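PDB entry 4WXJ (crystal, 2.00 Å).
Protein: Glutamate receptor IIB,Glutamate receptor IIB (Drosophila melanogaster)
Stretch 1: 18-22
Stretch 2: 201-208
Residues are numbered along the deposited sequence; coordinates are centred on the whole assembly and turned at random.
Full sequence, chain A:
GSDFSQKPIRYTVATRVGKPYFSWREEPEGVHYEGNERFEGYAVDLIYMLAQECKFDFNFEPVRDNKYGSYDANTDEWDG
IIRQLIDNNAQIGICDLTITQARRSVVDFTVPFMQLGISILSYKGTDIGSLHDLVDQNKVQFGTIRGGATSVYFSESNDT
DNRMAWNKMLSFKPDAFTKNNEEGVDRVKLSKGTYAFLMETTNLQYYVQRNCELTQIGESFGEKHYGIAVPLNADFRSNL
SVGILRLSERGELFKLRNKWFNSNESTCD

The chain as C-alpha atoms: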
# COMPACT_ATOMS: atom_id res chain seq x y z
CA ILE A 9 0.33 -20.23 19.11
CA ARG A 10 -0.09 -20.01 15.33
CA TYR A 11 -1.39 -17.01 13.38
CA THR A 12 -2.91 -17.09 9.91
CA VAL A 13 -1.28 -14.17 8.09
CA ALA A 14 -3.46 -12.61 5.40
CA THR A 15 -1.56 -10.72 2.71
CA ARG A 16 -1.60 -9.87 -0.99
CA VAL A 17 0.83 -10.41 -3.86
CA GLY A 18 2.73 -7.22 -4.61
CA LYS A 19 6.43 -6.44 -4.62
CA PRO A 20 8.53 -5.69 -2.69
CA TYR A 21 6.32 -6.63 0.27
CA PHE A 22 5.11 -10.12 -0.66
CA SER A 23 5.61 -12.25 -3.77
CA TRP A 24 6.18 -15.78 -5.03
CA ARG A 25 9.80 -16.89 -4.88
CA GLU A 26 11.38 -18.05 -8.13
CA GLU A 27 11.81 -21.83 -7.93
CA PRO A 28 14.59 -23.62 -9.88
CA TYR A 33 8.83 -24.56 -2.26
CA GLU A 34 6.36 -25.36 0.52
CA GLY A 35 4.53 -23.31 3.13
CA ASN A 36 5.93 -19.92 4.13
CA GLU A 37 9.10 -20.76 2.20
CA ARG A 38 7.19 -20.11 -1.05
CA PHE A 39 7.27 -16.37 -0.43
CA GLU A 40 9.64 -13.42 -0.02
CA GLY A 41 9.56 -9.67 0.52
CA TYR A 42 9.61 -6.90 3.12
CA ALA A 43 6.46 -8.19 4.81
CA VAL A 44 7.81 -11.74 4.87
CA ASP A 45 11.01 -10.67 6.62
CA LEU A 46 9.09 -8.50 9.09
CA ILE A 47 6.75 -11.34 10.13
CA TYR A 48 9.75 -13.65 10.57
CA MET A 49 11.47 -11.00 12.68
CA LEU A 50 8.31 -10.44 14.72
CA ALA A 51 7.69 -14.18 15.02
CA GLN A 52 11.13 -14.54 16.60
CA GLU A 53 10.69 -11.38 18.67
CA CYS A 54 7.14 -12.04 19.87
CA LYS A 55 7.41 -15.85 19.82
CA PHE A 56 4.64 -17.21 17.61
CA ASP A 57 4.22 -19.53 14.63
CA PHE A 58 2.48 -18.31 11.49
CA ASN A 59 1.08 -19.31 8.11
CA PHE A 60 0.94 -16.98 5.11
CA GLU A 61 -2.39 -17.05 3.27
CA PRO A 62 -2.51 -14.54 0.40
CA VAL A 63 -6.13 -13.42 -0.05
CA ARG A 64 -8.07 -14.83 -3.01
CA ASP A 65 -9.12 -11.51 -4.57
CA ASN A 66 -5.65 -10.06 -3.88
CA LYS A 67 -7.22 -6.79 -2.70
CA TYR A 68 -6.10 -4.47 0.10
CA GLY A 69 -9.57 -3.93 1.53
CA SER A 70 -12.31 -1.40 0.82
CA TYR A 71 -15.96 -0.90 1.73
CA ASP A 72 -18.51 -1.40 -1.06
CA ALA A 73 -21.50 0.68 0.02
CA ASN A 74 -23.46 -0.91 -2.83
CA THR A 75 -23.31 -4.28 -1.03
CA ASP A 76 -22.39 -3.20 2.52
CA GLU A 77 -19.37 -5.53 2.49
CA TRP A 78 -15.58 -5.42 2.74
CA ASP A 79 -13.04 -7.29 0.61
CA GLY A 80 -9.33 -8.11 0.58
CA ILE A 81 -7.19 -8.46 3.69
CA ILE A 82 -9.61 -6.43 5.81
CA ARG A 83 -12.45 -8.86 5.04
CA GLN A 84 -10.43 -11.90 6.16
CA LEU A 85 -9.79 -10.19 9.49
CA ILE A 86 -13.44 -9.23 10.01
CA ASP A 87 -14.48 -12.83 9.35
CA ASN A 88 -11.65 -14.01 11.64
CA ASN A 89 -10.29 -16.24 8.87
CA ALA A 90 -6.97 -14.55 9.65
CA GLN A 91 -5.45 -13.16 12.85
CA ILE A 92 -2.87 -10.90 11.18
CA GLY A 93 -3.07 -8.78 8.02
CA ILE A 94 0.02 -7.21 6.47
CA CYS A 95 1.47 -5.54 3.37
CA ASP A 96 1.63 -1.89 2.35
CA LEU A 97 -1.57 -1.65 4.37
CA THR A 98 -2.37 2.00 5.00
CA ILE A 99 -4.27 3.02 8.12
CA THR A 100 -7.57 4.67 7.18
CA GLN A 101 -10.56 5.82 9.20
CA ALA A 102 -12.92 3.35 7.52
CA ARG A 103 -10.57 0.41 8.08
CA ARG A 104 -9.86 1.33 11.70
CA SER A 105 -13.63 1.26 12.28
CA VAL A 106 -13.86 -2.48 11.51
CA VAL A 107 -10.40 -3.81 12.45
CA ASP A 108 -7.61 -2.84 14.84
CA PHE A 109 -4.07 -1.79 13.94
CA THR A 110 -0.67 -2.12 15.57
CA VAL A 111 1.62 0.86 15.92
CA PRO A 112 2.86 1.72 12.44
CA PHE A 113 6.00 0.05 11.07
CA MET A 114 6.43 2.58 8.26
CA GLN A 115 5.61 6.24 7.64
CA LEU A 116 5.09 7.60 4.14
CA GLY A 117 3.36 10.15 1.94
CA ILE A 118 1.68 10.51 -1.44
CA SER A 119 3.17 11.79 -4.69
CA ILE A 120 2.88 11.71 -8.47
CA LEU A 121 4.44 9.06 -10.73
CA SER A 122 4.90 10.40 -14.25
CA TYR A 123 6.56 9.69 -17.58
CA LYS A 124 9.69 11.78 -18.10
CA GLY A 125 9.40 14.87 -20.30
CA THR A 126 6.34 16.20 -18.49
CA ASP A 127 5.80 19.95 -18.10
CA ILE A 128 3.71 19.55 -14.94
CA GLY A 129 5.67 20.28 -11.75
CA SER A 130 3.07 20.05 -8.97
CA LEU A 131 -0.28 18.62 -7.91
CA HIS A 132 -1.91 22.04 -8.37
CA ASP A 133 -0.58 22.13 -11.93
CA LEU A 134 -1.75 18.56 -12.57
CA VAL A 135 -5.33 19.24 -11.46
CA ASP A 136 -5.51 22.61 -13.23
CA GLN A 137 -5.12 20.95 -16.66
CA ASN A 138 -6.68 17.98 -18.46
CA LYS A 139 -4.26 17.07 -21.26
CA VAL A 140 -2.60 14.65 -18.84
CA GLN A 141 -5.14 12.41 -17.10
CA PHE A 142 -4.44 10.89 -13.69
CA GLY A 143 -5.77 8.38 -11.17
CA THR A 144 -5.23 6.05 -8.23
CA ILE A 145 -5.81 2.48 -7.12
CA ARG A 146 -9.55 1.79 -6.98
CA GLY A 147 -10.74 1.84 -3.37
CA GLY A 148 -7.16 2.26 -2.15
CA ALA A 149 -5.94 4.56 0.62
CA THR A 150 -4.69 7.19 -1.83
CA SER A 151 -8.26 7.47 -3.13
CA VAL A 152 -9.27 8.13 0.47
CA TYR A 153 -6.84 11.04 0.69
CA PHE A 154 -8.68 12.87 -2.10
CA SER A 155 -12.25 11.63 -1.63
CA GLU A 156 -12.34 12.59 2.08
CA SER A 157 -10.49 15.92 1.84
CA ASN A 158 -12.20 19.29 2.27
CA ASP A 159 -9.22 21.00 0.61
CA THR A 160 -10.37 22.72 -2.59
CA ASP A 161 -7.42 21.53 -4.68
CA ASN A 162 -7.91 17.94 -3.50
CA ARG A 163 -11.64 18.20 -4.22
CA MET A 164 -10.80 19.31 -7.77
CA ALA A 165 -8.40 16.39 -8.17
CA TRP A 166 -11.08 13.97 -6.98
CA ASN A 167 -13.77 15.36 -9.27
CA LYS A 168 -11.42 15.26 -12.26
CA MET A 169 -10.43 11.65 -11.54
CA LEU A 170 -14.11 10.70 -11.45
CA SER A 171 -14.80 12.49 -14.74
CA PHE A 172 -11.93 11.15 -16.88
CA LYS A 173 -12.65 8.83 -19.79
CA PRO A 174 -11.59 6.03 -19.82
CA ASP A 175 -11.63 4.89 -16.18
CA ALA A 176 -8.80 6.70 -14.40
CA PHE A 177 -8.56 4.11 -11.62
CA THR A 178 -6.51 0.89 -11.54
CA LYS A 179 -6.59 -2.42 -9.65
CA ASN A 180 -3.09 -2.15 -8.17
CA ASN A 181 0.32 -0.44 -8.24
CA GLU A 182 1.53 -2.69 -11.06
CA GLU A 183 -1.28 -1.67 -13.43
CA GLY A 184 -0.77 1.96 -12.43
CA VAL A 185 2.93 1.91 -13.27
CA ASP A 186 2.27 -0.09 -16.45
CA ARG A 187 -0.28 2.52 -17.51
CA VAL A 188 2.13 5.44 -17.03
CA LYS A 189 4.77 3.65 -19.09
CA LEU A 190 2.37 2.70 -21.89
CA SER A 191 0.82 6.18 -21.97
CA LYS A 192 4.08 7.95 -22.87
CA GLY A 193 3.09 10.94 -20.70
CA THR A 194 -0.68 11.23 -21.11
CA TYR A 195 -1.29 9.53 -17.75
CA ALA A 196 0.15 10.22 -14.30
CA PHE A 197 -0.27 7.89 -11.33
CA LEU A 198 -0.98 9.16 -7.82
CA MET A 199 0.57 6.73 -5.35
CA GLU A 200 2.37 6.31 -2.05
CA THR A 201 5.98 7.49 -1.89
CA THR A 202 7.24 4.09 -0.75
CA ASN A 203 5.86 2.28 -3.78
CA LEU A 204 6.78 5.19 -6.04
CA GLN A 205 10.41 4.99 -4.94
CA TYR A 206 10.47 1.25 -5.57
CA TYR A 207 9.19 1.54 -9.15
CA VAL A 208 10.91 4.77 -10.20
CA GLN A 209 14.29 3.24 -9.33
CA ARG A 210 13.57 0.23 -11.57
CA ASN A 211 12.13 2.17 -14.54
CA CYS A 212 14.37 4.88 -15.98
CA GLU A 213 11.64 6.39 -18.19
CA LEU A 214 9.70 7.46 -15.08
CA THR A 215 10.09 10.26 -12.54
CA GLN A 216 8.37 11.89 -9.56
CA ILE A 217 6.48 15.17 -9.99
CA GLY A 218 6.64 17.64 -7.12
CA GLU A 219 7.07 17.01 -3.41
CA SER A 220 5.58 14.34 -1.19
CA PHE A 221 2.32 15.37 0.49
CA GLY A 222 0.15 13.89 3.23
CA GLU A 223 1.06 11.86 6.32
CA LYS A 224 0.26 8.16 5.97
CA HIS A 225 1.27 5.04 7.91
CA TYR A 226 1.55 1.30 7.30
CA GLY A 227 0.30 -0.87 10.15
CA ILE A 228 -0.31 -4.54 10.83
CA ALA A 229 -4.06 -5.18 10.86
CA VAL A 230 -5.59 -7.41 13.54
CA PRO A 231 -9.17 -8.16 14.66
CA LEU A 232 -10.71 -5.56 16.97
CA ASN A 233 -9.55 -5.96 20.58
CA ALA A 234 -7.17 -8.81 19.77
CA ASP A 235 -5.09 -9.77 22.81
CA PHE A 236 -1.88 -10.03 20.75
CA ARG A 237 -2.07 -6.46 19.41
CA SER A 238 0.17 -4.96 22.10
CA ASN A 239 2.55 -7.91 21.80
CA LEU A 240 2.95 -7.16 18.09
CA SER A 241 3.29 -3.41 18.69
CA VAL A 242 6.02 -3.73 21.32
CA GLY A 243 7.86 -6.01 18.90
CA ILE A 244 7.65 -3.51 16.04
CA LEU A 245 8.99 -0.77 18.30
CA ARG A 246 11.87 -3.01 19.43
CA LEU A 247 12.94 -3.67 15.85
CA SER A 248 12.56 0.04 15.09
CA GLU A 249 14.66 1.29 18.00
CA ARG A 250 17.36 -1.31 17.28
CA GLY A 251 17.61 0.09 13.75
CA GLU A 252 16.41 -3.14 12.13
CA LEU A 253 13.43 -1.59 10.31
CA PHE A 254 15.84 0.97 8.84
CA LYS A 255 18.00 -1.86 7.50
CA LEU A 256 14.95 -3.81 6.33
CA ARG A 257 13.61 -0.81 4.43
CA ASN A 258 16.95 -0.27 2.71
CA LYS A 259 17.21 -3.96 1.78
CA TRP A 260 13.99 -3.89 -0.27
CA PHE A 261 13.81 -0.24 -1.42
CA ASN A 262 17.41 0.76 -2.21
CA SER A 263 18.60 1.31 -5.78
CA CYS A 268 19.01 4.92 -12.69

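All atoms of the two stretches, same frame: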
# COMPACT_ATOMS: atom_id res chain seq x y z
N GLY A 18 2.31 -8.52 -4.13
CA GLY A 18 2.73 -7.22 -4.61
C GLY A 18 4.10 -6.88 -4.08
O GLY A 18 4.31 -6.77 -2.88
N LYS A 19 5.05 -6.71 -5.00
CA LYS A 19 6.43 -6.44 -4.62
C LYS A 19 6.58 -5.00 -4.13
O LYS A 19 5.81 -4.13 -4.54
CB LYS A 19 7.37 -6.69 -5.80
CG LYS A 19 7.43 -8.14 -6.23
CD LYS A 19 8.25 -8.31 -7.50
CE LYS A 19 8.41 -9.77 -7.87
NZ LYS A 19 9.06 -9.94 -9.20
N PRO A 20 7.56 -4.75 -3.26
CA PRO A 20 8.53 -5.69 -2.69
C PRO A 20 8.10 -6.30 -1.36
O PRO A 20 8.93 -6.85 -0.63
CB PRO A 20 9.77 -4.82 -2.50
CG PRO A 20 9.22 -3.48 -2.16
CD PRO A 20 7.91 -3.36 -2.92
N TYR A 21 6.81 -6.23 -1.05
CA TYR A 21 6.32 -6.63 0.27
C TYR A 21 6.09 -8.14 0.36
O TYR A 21 6.47 -8.77 1.35
CB TYR A 21 5.02 -5.89 0.60
CG TYR A 21 5.16 -4.39 0.46
CD1 TYR A 21 5.70 -3.63 1.49
CD2 TYR A 21 4.77 -3.74 -0.70
CE1 TYR A 21 5.84 -2.26 1.36
CE2 TYR A 21 4.90 -2.37 -0.83
CZ TYR A 21 5.44 -1.64 0.20
OH TYR A 21 5.57 -0.27 0.07
N PHE A 22 5.48 -8.71 -0.67
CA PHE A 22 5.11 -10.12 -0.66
C PHE A 22 4.94 -10.63 -2.08
O PHE A 22 4.16 -10.08 -2.86
CB PHE A 22 3.82 -10.32 0.14
CG PHE A 22 3.46 -11.75 0.36
CD1 PHE A 22 2.64 -12.42 -0.53
CD2 PHE A 22 3.92 -12.43 1.47
CE1 PHE A 22 2.30 -13.75 -0.33
CE2 PHE A 22 3.58 -13.75 1.69
CZ PHE A 22 2.77 -14.41 0.79
N THR A 201 4.58 7.20 -1.61
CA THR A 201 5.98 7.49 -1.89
C THR A 201 6.88 6.26 -1.78
O THR A 201 7.87 6.14 -2.50
CB THR A 201 6.51 8.58 -0.94
OG1 THR A 201 6.22 8.21 0.41
CG2 THR A 201 5.86 9.91 -1.26
N THR A 202 6.52 5.34 -0.89
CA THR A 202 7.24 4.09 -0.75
C THR A 202 7.23 3.31 -2.06
O THR A 202 8.28 2.97 -2.61
CB THR A 202 6.62 3.21 0.35
OG1 THR A 202 5.20 3.16 0.18
CG2 THR A 202 6.93 3.79 1.72
N ASN A 203 6.03 3.04 -2.55
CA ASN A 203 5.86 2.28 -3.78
C ASN A 203 6.41 3.03 -4.98
O ASN A 203 6.94 2.43 -5.91
CB ASN A 203 4.38 1.95 -4.00
CG ASN A 203 3.80 1.13 -2.86
OD1 ASN A 203 4.48 0.29 -2.28
ND2 ASN A 203 2.54 1.38 -2.54
N LEU A 204 6.27 4.35 -4.96
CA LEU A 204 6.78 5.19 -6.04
C LEU A 204 8.29 5.07 -6.14
O LEU A 204 8.84 4.92 -7.23
CB LEU A 204 6.38 6.65 -5.82
CG LEU A 204 6.58 7.58 -7.02
CD1 LEU A 204 5.55 8.70 -7.00
CD2 LEU A 204 7.98 8.17 -7.05
N GLN A 205 8.96 5.12 -4.99
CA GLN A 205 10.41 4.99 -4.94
C GLN A 205 10.84 3.65 -5.51
O GLN A 205 11.79 3.58 -6.29
CB GLN A 205 10.92 5.13 -3.50
CG GLN A 205 12.44 5.05 -3.37
CD GLN A 205 12.91 4.91 -1.94
OE1 GLN A 205 12.11 4.69 -1.02
NE2 GLN A 205 14.22 5.03 -1.73
N TYR A 206 10.14 2.59 -5.12
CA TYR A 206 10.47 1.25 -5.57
C TYR A 206 10.44 1.13 -7.09
O TYR A 206 11.34 0.55 -7.69
CB TYR A 206 9.50 0.23 -4.97
CG TYR A 206 9.71 -1.17 -5.51
CD1 TYR A 206 10.69 -1.99 -4.97
CD2 TYR A 206 8.94 -1.66 -6.55
CE1 TYR A 206 10.89 -3.27 -5.46
CE2 TYR A 206 9.14 -2.93 -7.05
CZ TYR A 206 10.12 -3.74 -6.50
OH TYR A 206 10.31 -5.00 -6.98
N TYR A 207 9.40 1.69 -7.71
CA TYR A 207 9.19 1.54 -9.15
C TYR A 207 10.01 2.54 -9.97
O TYR A 207 10.47 2.20 -11.06
CB TYR A 207 7.71 1.68 -9.49
CG TYR A 207 6.92 0.42 -9.22
CD1 TYR A 207 7.00 -0.67 -10.08
CD2 TYR A 207 6.08 0.31 -8.11
CE1 TYR A 207 6.28 -1.82 -9.84
CE2 TYR A 207 5.36 -0.84 -7.87
CZ TYR A 207 5.46 -1.90 -8.74
OH TYR A 207 4.74 -3.05 -8.50
N VAL A 208 10.19 3.75 -9.45
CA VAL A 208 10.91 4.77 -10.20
C VAL A 208 12.39 4.41 -10.32
O VAL A 208 13.05 4.77 -11.29
CB VAL A 208 10.75 6.17 -9.56
CG1 VAL A 208 11.66 6.33 -8.34
CG2 VAL A 208 11.02 7.26 -10.58
O HOH W 1 4.41 -1.42 -4.57

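This is a small contact, burying 275 Å² in all, in which a tight loop packs a proline against a helix tyrosine and its own tyrosine is anchored to a helix asparagine by a buried hydrogen bond. The loop, 18-22, is folded on itself: Y21 N and F22 N both donate to G18 O, and G18 N donates to F22 O. The peptide bond before P20 is cis.

P20 lies over one face of the Y206 ring. P20 CD sits 3.8 Å from the centroid of the Y206 ring and 14° off the ring normal, a CH-pi contact. P20 CG also comes within 3.5 Å of Y206 CD1. K19 extends this packing, with K19 CB 3.6 Å from Y206 OH. The K19 side chain then leads away from the helix in an extended form, so its amino group takes no part.

The polar part centres on Y21. Y21 OH donates to N203 OD1 at 2.7 Å, a short bond. The oxygen lies at the edge of the Y21 ring, near its plane, where the phenol hydroxyl can reach it. T202 OG1 is 3.5 Å from Y21 OH, at best a weak hydrogen bond. One water donates to K19 O at 3.1 Å and, weakly, to N203 OD1 at 2.9 Å. It thus links the loop backbone to the same asparagine oxygen that Y21 uses.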